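Local coordinates for sugar-binding transport ATP-binding protein (PDB 1V43) that probably binds and hydrolyses ATP to power sugar uptake, as the ATPase subunit of an ABC transporter, at residues V10-F21 and E61-G71. Sequence-based numbering, arbitrary orientation.
Sequences VEVKLENLTKRF and EEPTEGRIYFG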
# COMPACT_ATOMS: atom_id res chain seq x y z
N VAL A 10 23.23 23.65 5.58
CA VAL A 10 23.67 23.54 6.97
C VAL A 10 23.74 22.12 7.54
O VAL A 10 22.74 21.40 7.65
CB VAL A 10 22.76 24.41 7.87
CG1 VAL A 10 23.17 24.28 9.32
CG2 VAL A 10 22.84 25.86 7.42
N GLU A 11 24.95 21.71 7.92
CA GLU A 11 25.13 20.40 8.51
C GLU A 11 24.55 20.41 9.92
O GLU A 11 24.73 21.38 10.65
CB GLU A 11 26.62 20.04 8.58
CG GLU A 11 26.87 18.78 9.36
CD GLU A 11 28.32 18.35 9.30
OE1 GLU A 11 28.78 18.05 8.18
OE2 GLU A 11 28.99 18.32 10.36
N VAL A 12 23.84 19.34 10.28
CA VAL A 12 23.24 19.22 11.60
C VAL A 12 23.81 18.03 12.37
O VAL A 12 23.81 16.89 11.87
CB VAL A 12 21.70 19.05 11.50
CG1 VAL A 12 21.11 18.83 12.88
CG2 VAL A 12 21.09 20.28 10.88
N LYS A 13 24.29 18.29 13.58
CA LYS A 13 24.86 17.23 14.42
C LYS A 13 24.03 17.02 15.67
O LYS A 13 23.71 17.97 16.38
CB LYS A 13 26.27 17.59 14.90
CG LYS A 13 27.36 17.71 13.88
CD LYS A 13 28.63 18.12 14.63
CE LYS A 13 29.75 18.55 13.71
NZ LYS A 13 29.35 19.74 12.93
N LEU A 14 23.69 15.77 15.94
CA LEU A 14 22.96 15.46 17.16
C LEU A 14 24.00 14.66 17.97
O LEU A 14 24.46 13.62 17.51
CB LEU A 14 21.72 14.62 16.85
CG LEU A 14 20.71 15.15 15.81
CD1 LEU A 14 19.52 14.17 15.73
CD2 LEU A 14 20.21 16.54 16.18
N GLU A 15 24.37 15.14 19.15
CA GLU A 15 25.39 14.45 19.96
C GLU A 15 24.86 13.86 21.23
O GLU A 15 24.35 14.58 22.07
CB GLU A 15 26.52 15.38 20.38
CG GLU A 15 27.26 16.11 19.31
CD GLU A 15 28.62 16.58 19.80
OE1 GLU A 15 28.74 17.01 20.97
OE2 GLU A 15 29.57 16.51 19.00
N ASN A 16 25.03 12.55 21.37
CA ASN A 16 24.58 11.84 22.56
C ASN A 16 23.26 12.40 23.04
O ASN A 16 23.09 12.68 24.23
CB ASN A 16 25.63 11.95 23.67
CG ASN A 16 25.33 11.05 24.85
OD1 ASN A 16 24.39 11.30 25.63
ND2 ASN A 16 26.10 9.98 24.98
N LEU A 17 22.33 12.57 22.11
CA LEU A 17 21.01 13.11 22.42
C LEU A 17 20.14 12.06 23.10
O LEU A 17 19.93 10.97 22.56
CB LEU A 17 20.28 13.55 21.14
CG LEU A 17 19.98 15.01 20.81
CD1 LEU A 17 18.75 15.04 19.89
CD2 LEU A 17 19.71 15.82 22.06
N THR A 18 19.62 12.42 24.26
CA THR A 18 18.75 11.53 25.01
C THR A 18 17.56 12.35 25.49
O THR A 18 17.68 13.54 25.79
CB THR A 18 19.45 10.93 26.24
OG1 THR A 18 20.47 10.01 25.83
CG2 THR A 18 18.45 10.22 27.13
N LYS A 19 16.41 11.69 25.57
CA LYS A 19 15.20 12.34 26.06
C LYS A 19 14.38 11.34 26.85
O LYS A 19 13.85 10.40 26.28
CB LYS A 19 14.37 12.87 24.88
CG LYS A 19 13.06 13.52 25.30
CD LYS A 19 13.30 14.71 26.21
CE LYS A 19 12.00 15.42 26.51
NZ LYS A 19 12.27 16.77 27.06
N ARG A 20 14.27 11.53 28.16
CA ARG A 20 13.45 10.61 28.95
C ARG A 20 12.31 11.32 29.65
O ARG A 20 12.52 12.24 30.42
CB ARG A 20 14.29 9.85 29.99
CG ARG A 20 15.23 10.71 30.81
CD ARG A 20 15.84 9.90 31.94
NE ARG A 20 17.11 10.48 32.39
CZ ARG A 20 18.27 10.29 31.77
NH1 ARG A 20 18.33 9.54 30.68
NH2 ARG A 20 19.37 10.87 32.24
N PHE A 21 11.09 10.89 29.36
CA PHE A 21 9.91 11.47 29.99
C PHE A 21 9.69 10.70 31.28
O PHE A 21 8.93 9.72 31.32
CB PHE A 21 8.68 11.33 29.09
CG PHE A 21 8.79 12.10 27.80
CD1 PHE A 21 9.65 11.69 26.79
CD2 PHE A 21 8.03 13.25 27.61
CE1 PHE A 21 9.75 12.41 25.61
CE2 PHE A 21 8.13 13.98 26.43
CZ PHE A 21 9.00 13.56 25.43
N GLU A 61 11.11 20.96 22.17
CA GLU A 61 11.42 20.09 23.29
C GLU A 61 12.92 20.19 23.54
O GLU A 61 13.69 20.36 22.59
CB GLU A 61 11.04 18.65 22.94
CG GLU A 61 10.69 17.79 24.13
CD GLU A 61 9.46 16.94 23.88
OE1 GLU A 61 8.71 16.70 24.85
OE2 GLU A 61 9.25 16.52 22.73
N GLU A 62 13.32 20.11 24.81
CA GLU A 62 14.73 20.17 25.17
C GLU A 62 15.20 18.75 25.46
O GLU A 62 14.41 17.90 25.90
CB GLU A 62 14.94 21.05 26.42
CG GLU A 62 14.64 22.54 26.21
CD GLU A 62 15.74 23.26 25.43
OE1 GLU A 62 16.34 22.64 24.53
OE2 GLU A 62 15.99 24.44 25.71
N PRO A 63 16.48 18.46 25.22
CA PRO A 63 17.04 17.13 25.47
C PRO A 63 17.29 16.99 26.98
O PRO A 63 17.37 17.99 27.70
CB PRO A 63 18.37 17.14 24.72
CG PRO A 63 18.30 18.34 23.85
CD PRO A 63 17.50 19.33 24.61
N THR A 64 17.42 15.75 27.43
CA THR A 64 17.69 15.45 28.82
C THR A 64 19.20 15.39 28.94
O THR A 64 19.78 15.60 30.00
CB THR A 64 17.07 14.09 29.20
OG1 THR A 64 15.64 14.19 29.19
CG2 THR A 64 17.54 13.65 30.58
N GLU A 65 19.83 15.13 27.81
CA GLU A 65 21.27 15.04 27.74
C GLU A 65 21.64 15.22 26.27
O GLU A 65 20.83 14.96 25.38
CB GLU A 65 21.73 13.68 28.24
CG GLU A 65 23.22 13.58 28.56
CD GLU A 65 23.61 12.24 29.15
OE1 GLU A 65 22.83 11.71 29.99
OE2 GLU A 65 24.68 11.71 28.79
N GLY A 66 22.86 15.67 26.02
CA GLY A 66 23.30 15.83 24.65
C GLY A 66 23.27 17.24 24.11
O GLY A 66 22.83 18.19 24.77
N ARG A 67 23.71 17.37 22.87
CA ARG A 67 23.83 18.66 22.22
C ARG A 67 23.35 18.58 20.77
O ARG A 67 23.44 17.52 20.13
CB ARG A 67 25.30 19.04 22.26
CG ARG A 67 25.62 20.49 22.32
CD ARG A 67 27.12 20.63 22.45
NE ARG A 67 27.60 20.14 23.74
CZ ARG A 67 27.47 20.83 24.87
NH1 ARG A 67 26.89 22.02 24.85
NH2 ARG A 67 27.93 20.34 26.01
N ILE A 68 22.86 19.70 20.25
CA ILE A 68 22.40 19.79 18.86
C ILE A 68 23.12 20.97 18.20
O ILE A 68 23.00 22.11 18.67
CB ILE A 68 20.87 20.05 18.77
CG1 ILE A 68 20.10 18.90 19.41
CG2 ILE A 68 20.47 20.23 17.32
CD1 ILE A 68 18.60 19.21 19.60
N TYR A 69 23.87 20.71 17.14
CA TYR A 69 24.57 21.78 16.44
C TYR A 69 23.97 22.01 15.05
O TYR A 69 23.46 21.08 14.43
CB TYR A 69 26.06 21.45 16.24
CG TYR A 69 26.95 21.45 17.46
CD1 TYR A 69 27.26 20.26 18.13
CD2 TYR A 69 27.54 22.63 17.92
CE1 TYR A 69 28.13 20.25 19.21
CE2 TYR A 69 28.41 22.63 19.00
CZ TYR A 69 28.70 21.44 19.64
OH TYR A 69 29.57 21.44 20.71
N PHE A 70 24.01 23.26 14.60
CA PHE A 70 23.59 23.67 13.25
C PHE A 70 24.88 24.37 12.85
O PHE A 70 25.22 25.38 13.44
CB PHE A 70 22.46 24.71 13.26
CG PHE A 70 21.09 24.13 13.44
CD1 PHE A 70 19.96 24.94 13.29
CD2 PHE A 70 20.92 22.77 13.77
CE1 PHE A 70 18.69 24.41 13.47
CE2 PHE A 70 19.64 22.24 13.95
CZ PHE A 70 18.52 23.06 13.80
N GLY A 71 25.61 23.82 11.88
CA GLY A 71 26.88 24.42 11.54
C GLY A 71 27.73 24.31 12.79
O GLY A 71 27.73 23.26 13.44
O HOH W 1 26.69 20.72 12.62
O HOH W 2 30.16 21.67 14.99
O HOH W 3 28.03 17.12 23.89
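With CG anti to the backbone N (chi1 178°) and a bend at chi2, Lys19 folds back over segment 61-71, where its NZ donates to Glu62 O at 2.7 Å, nearly along the C=O axis. Its CE also rests over one face of the Phe21 ring, near the rim, while Glu61 OE1 meets that ring at the edge, 3.2 Å from CZ. Glu61 OE2 is held by a salt bridge to Arg55. Next door, Thr64 turns OG1 to take the Arg20 N-H, and its CG2 lies over the Arg20 guanidinium, although Arg20 and Phe21 are poorly ordered. With an alanine at Lys19, Glu62 O would probably lose this donor and the Phe21 ring its contact with CE. Strands 12-21 and 65-70 are neighbours in the antiparallel beta sheet of the ABC ATPase domain: Lys13 with Tyr69 and Glu15 with Arg67 form hydrogen-bonded pairs, Tyr69 N to Lys13 O 2.8 Å, and a classic bulge at Thr64 and Glu65 opposite Thr18 lets Thr18 O receive Thr64 N, with a weak bond from Glu65 N. Phe21 and Thr52, whose side chain Lys19 touches, contact ATP when it is bound; none is present here. On the buried face Val12 lies beside Phe70, both touching Val162, and Leu14 CD2 beside Ile68 CG2. Leu17 CD2 presses tightly on Pro63 CB at 3.3 Å. Across the other face, Glu15 sets its carboxylate at the edge of the Tyr69 ring, the planes 85° apart. A water bridges Glu15 OE1 to Arg67 NE, whose guanidinium also pairs with Asp74.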